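Local coordinates for protein dihydrodipicolinate synthase (Bacteroides thetaiotaomicron, PDB 4XKY) that is probably a Schiff-base-forming lyase of the DapA family, acting as a dihydrodipicolinate synthase or possibly an N-acetylneuraminate lyase, at residues A[132-137]-A[187-192]; A[168-173]-A[196-201]. All coordinates share one frame; numbering follows the deposited sequence.

Interaction 1: residues A[132-137]-A[187-192]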
loop_
_atom_site.group_PDB
_atom_site.type_symbol
_atom_site.label_atom_id
_atom_site.label_comp_id
_atom_site.label_asym_id
_atom_site.label_seq_id
_atom_site.Cartn_x
_atom_site.Cartn_y
_atom_site.Cartn_z
ATOM N N PRO A 132 8.876 8.741 32.106
ATOM C CA PRO A 132 9.335 9.331 30.846
ATOM C C PRO A 132 8.952 8.461 29.656
ATOM O O PRO A 132 8.726 7.257 29.815
ATOM C CB PRO A 132 10.859 9.369 30.992
ATOM C CG PRO A 132 11.141 9.245 32.447
ATOM C CD PRO A 132 9.981 8.532 33.064
ATOM N N LEU A 133 8.888 9.062 28.477
ATOM C CA LEU A 133 8.371 8.383 27.318
ATOM C C LEU A 133 9.372 8.340 26.191
ATOM O O LEU A 133 10.036 9.325 25.936
ATOM C CB LEU A 133 7.130 9.127 26.832
ATOM C CG LEU A 133 6.519 8.632 25.518
ATOM C CD1 LEU A 133 5.923 7.271 25.746
ATOM C CD2 LEU A 133 5.430 9.543 25.002
ATOM N N PHE A 134 9.446 7.205 25.498
ATOM C CA PHE A 134 10.107 7.094 24.185
ATOM C C PHE A 134 9.001 6.997 23.140
ATOM O O PHE A 134 8.042 6.233 23.301
ATOM C CB PHE A 134 10.997 5.834 24.080
ATOM C CG PHE A 134 12.267 5.911 24.885
ATOM C CD1 PHE A 134 13.479 6.249 24.283
ATOM C CD2 PHE A 134 12.243 5.668 26.251
ATOM C CE1 PHE A 134 14.641 6.323 25.034
ATOM C CE2 PHE A 134 13.392 5.760 27.007
ATOM C CZ PHE A 134 14.594 6.095 26.398
ATOM N N LEU A 135 9.134 7.796 22.088
ATOM C CA LEU A 135 8.250 7.731 20.935
ATOM C C LEU A 135 8.723 6.632 20.030
ATOM O O LEU A 135 9.936 6.412 19.885
ATOM C CB LEU A 135 8.314 9.031 20.149
ATOM C CG LEU A 135 7.926 10.276 20.916
ATOM C CD1 LEU A 135 8.293 11.468 20.067
ATOM C CD2 LEU A 135 6.443 10.239 21.221
ATOM N N TYR A 136 7.799 5.921 19.403
ATOM C CA TYR A 136 8.265 5.018 18.361
ATOM C C TYR A 136 7.414 4.916 17.123
ATOM O O TYR A 136 6.184 4.922 17.142
ATOM C CB TYR A 136 8.708 3.656 18.900
ATOM C CG TYR A 136 7.650 2.636 19.123
ATOM C CD1 TYR A 136 7.415 1.633 18.185
ATOM C CD2 TYR A 136 6.917 2.631 20.295
ATOM C CE1 TYR A 136 6.447 0.669 18.406
ATOM C CE2 TYR A 136 5.961 1.668 20.538
ATOM C CZ TYR A 136 5.722 0.691 19.593
ATOM O OH TYR A 136 4.752 -0.248 19.848
ATOM N N ASN A 137 8.144 4.831 16.030
ATOM C CA ASN A 137 7.603 4.860 14.713
ATOM C C ASN A 137 7.207 3.429 14.342
ATOM O O ASN A 137 8.081 2.582 14.120
ATOM C CB ASN A 137 8.704 5.390 13.801
ATOM C CG ASN A 137 8.179 6.191 12.633
ATOM O OD1 ASN A 137 7.160 6.892 12.709
ATOM N ND2 ASN A 137 8.904 6.102 11.529
ATOM N N SER A 187 17.383 10.560 23.239
ATOM C CA SER A 187 17.995 9.293 22.888
ATOM C C SER A 187 17.411 8.858 21.539
ATOM O O SER A 187 16.193 8.840 21.355
ATOM C CB SER A 187 17.775 8.274 24.011
ATOM O OG SER A 187 18.239 7.001 23.631
ATOM N N MET A 188 18.295 8.588 20.583
ATOM C CA MET A 188 17.924 8.172 19.224
ATOM C C MET A 188 18.377 6.722 19.002
ATOM O O MET A 188 19.586 6.446 18.907
ATOM C CB MET A 188 18.564 9.072 18.163
ATOM C CG MET A 188 18.088 10.527 18.149
ATOM S SD MET A 188 16.430 10.658 17.461
ATOM C CE MET A 188 16.803 10.307 15.747
ATOM N N LEU A 189 17.398 5.824 18.896
ATOM C CA LEU A 189 17.630 4.382 18.817
ATOM C C LEU A 189 17.108 3.741 17.527
ATOM O O LEU A 189 16.078 4.153 16.976
ATOM C CB LEU A 189 16.984 3.701 20.021
ATOM C CG LEU A 189 17.324 4.288 21.392
ATOM C CD1 LEU A 189 16.394 3.716 22.461
ATOM C CD2 LEU A 189 18.787 4.057 21.754
ATOM N N VAL A 190 17.836 2.745 17.021
ATOM C CA VAL A 190 17.417 2.003 15.822
ATOM C C VAL A 190 17.129 0.552 16.182
ATOM O O VAL A 190 17.920 -0.101 16.858
ATOM C CB VAL A 190 18.487 2.029 14.712
ATOM C CG1 VAL A 190 18.445 3.351 13.958
ATOM C CG2 VAL A 190 19.865 1.788 15.302
ATOM N N GLY A 191 15.992 0.057 15.711
ATOM C CA GLY A 191 15.527 -1.293 16.025
ATOM C C GLY A 191 16.284 -2.348 15.258
ATOM O O GLY A 191 16.893 -3.231 15.859
ATOM N N PRO A 192 16.249 -2.269 13.924
ATOM C CA PRO A 192 16.763 -3.369 13.133
ATOM C C PRO A 192 18.250 -3.528 13.268
ATOM O O PRO A 192 18.986 -2.576 13.032
ATOM C CB PRO A 192 16.380 -2.979 11.705
ATOM C CG PRO A 192 15.164 -2.157 11.893
ATOM C CD PRO A 192 15.473 -1.334 13.098
#
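Phe-134 meets Ser-187 and Leu-189 inside the TIM barrel of this DapA-family enzyme. Strands 133-137 and 187-190 are parallel but not adjacent. Strand 160-165 runs between them, so the contact is made by side chains turned into the barrel. It begins at Ser-187. The CB of Ser-187 lies at the edge of the Phe-134 ring, 3.8 Å from CE1. Its OG is anti to the backbone N (chi1 174°) and also lies in the ring plane, 3.9 Å from Phe-134 CE1. The same OG hydrogen-bonds to the carbonyl oxygen of Leu-5, so this buried hydroxyl is satisfied. Met-188 points the other way and packs on helix 170-180, outside the barrel. Leu-189 turns inward again. Its side chain lies close to those of Lys-164, the predicted Schiff-base lysine, and Val-208, a predicted pyruvate-binding residue. The contact therefore sits under the predicted active site; Tyr-136, the predicted proton donor/acceptor, is on the same strand as Phe-134. Ile-161, Ala-102 and Leu-5 also pack on Phe-134. One methyl of Leu-189 completes the contact: CD1 approaches the Phe-134 ring obliquely, 4.1 Å from CE1.

Interaction 2: residues A[168-173]-A[196-201]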
loop_
_atom_site.group_PDB
_atom_site.type_symbol
_atom_site.label_atom_id
_atom_site.label_comp_id
_atom_site.label_asym_id
_atom_site.label_seq_id
_atom_site.Cartn_x
_atom_site.Cartn_y
_atom_site.Cartn_z
ATOM N N ALA A 168 13.341 0.810 9.123
ATOM C CA ALA A 168 14.441 0.262 8.324
ATOM C C ALA A 168 14.884 1.223 7.191
ATOM O O ALA A 168 15.743 0.888 6.367
ATOM C CB ALA A 168 14.053 -1.100 7.765
ATOM N N ASN A 169 14.261 2.403 7.165
ATOM C CA ASN A 169 14.532 3.514 6.249
ATOM C C ASN A 169 15.505 4.523 6.844
ATOM O O ASN A 169 15.125 5.342 7.688
ATOM C CB ASN A 169 13.227 4.223 5.897
ATOM C CG ASN A 169 13.440 5.351 4.902
ATOM O OD1 ASN A 169 14.467 6.008 4.919
ATOM N ND2 ASN A 169 12.486 5.562 4.019
ATOM N N THR A 170 16.754 4.474 6.392
ATOM C CA THR A 170 17.802 5.289 6.993
ATOM C C THR A 170 17.910 6.697 6.440
ATOM O O THR A 170 18.550 7.537 7.056
ATOM C CB THR A 170 19.185 4.594 6.942
ATOM O OG1 THR A 170 19.270 3.804 5.754
ATOM C CG2 THR A 170 19.355 3.700 8.155
ATOM N N VAL A 171 17.276 6.970 5.309
ATOM C CA VAL A 171 17.109 8.346 4.857
ATOM C C VAL A 171 16.256 9.067 5.896
ATOM O O VAL A 171 16.591 10.153 6.371
ATOM C CB VAL A 171 16.383 8.416 3.502
ATOM C CG1 VAL A 171 15.969 9.852 3.166
ATOM C CG2 VAL A 171 17.277 7.853 2.415
ATOM N N TYR A 172 15.135 8.436 6.230
ATOM C CA TYR A 172 14.211 8.976 7.237
ATOM C C TYR A 172 14.912 9.106 8.586
ATOM O O TYR A 172 14.831 10.148 9.221
ATOM C CB TYR A 172 12.954 8.113 7.359
ATOM C CG TYR A 172 12.117 8.443 8.575
ATOM C CD1 TYR A 172 11.277 9.549 8.574
ATOM C CD2 TYR A 172 12.184 7.662 9.733
ATOM C CE1 TYR A 172 10.510 9.865 9.676
ATOM C CE2 TYR A 172 11.398 7.967 10.847
ATOM C CZ TYR A 172 10.572 9.072 10.814
ATOM O OH TYR A 172 9.803 9.410 11.912
ATOM N N PHE A 173 15.641 8.083 9.006
ATOM C CA PHE A 173 16.315 8.159 10.304
ATOM C C PHE A 173 17.328 9.310 10.386
ATOM O O PHE A 173 17.420 9.971 11.411
ATOM C CB PHE A 173 17.016 6.856 10.667
ATOM C CG PHE A 173 17.495 6.817 12.098
ATOM C CD1 PHE A 173 16.621 6.503 13.132
ATOM C CD2 PHE A 173 18.806 7.148 12.419
ATOM C CE1 PHE A 173 17.062 6.464 14.458
ATOM C CE2 PHE A 173 19.249 7.125 13.735
ATOM C CZ PHE A 173 18.372 6.792 14.761
ATOM N N MET A 196 22.442 -1.275 12.757
ATOM C CA MET A 196 22.868 -0.680 14.017
ATOM C C MET A 196 24.255 -0.097 13.877
ATOM O O MET A 196 24.501 1.028 14.312
ATOM C CB MET A 196 22.872 -1.726 15.134
ATOM C CG MET A 196 23.252 -1.218 16.518
ATOM S SD MET A 196 25.012 -1.464 16.911
ATOM C CE MET A 196 25.136 -3.241 17.075
ATOM N N ALA A 197 25.171 -0.879 13.311
ATOM C CA ALA A 197 26.557 -0.443 13.196
ATOM C C ALA A 197 26.652 0.828 12.363
ATOM O O ALA A 197 27.340 1.777 12.741
ATOM C CB ALA A 197 27.420 -1.533 12.593
ATOM N N GLU A 198 25.938 0.878 11.243
ATOM C CA GLU A 198 26.091 2.038 10.390
ATOM C C GLU A 198 25.417 3.262 11.032
ATOM O O GLU A 198 25.925 4.372 10.929
ATOM C CB GLU A 198 25.606 1.752 8.978
ATOM C CG GLU A 198 24.117 1.849 8.772
ATOM C CD GLU A 198 23.726 1.268 7.428
ATOM O OE1 GLU A 198 23.151 2.010 6.593
ATOM O OE2 GLU A 198 24.021 0.073 7.209
ATOM N N SER A 199 24.303 3.050 11.726
ATOM C CA SER A 199 23.608 4.156 12.371
ATOM C C SER A 199 24.440 4.666 13.539
ATOM O O SER A 199 24.555 5.870 13.728
ATOM C CB SER A 199 22.230 3.730 12.855
ATOM O OG SER A 199 21.493 3.097 11.819
ATOM N N VAL A 200 25.051 3.761 14.310
ATOM C CA VAL A 200 25.862 4.205 15.448
ATOM C C VAL A 200 27.104 4.960 14.966
ATOM O O VAL A 200 27.472 5.983 15.531
ATOM C CB VAL A 200 26.246 3.044 16.392
ATOM C CG1 VAL A 200 27.251 3.490 17.447
ATOM C CG2 VAL A 200 25.010 2.531 17.102
ATOM N N LEU A 201 27.727 4.479 13.898
ATOM C CA LEU A 201 28.898 5.155 13.337
ATOM C C LEU A 201 28.648 6.625 13.109
ATOM O O LEU A 201 29.548 7.454 13.277
ATOM C CB LEU A 201 29.319 4.518 12.017
ATOM C CG LEU A 201 30.276 3.347 12.175
ATOM C CD1 LEU A 201 30.345 2.561 10.878
ATOM C CD2 LEU A 201 31.664 3.831 12.570
#
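Thr-170 faces Glu-198 and Ser-199 where helices 170-180 and 196-201 lie side by side on the outside of the barrel. The CB of Thr-170 points at helix 196-201, and two branches leave it. One is the methyl CG2, which comes 4.3 Å from Ser-199 OG. The other is the hydroxyl OG1, 4.4 Å from Glu-198 OE1. Chi1 is 33°, away from a staggered value, and this sets the directions of both branches. OG1 makes its hydrogen bond to a polar side chain of a neighbouring subunit, and backbone hydrogen bonds from Ala-168 and Thr-170 also reach a neighbouring subunit. Ser-199 OG bonds back to the carbonyl oxygen of Ile-195, just ahead of its helix.

The helix of Thr-170 starts with a side-chain cap. Asn-169 is the N-cap, and its OD1 accepts from Tyr-172 N at 2.8 Å. The N-H points almost straight at OD1 (178°), but the donor sits 48° out of the carbonyl plane.

The two segments meet only at their margins, through one methyl-hydroxyl approach and one wider approach between two oxygens. Glu-198 OE1 also lies close to an acidic side chain of another subunit, which may favour a shared proton or a raised pKa. The chemistry of Thr-170 is therefore divided: it offers its methyl to Ser-199, while its hydroxyl is committed to the subunit interface.

In the fold
From the N terminus the segments come in the order 132-137, 168-173, 187-192, 196-201. They alternate, so the two contacts cross and neither nests in the other. Interaction 1 closes a loop of 49 residues holding helix 148-154, strand 160-165 and helix 170-180. Interaction 2 closes a shorter one of 22 residues, which contains strand 187-190. That strand serves both: its inner side belongs to interaction 1, while its outer side backs the two helices of interaction 2. The centres are about 13 Å apart. The two contacts meet where Leu-189 O lies 3.6 Å from Phe-173 CE1. Together they tie the barrel interior to its helical layer and, through Thr-170, to a neighbouring subunit.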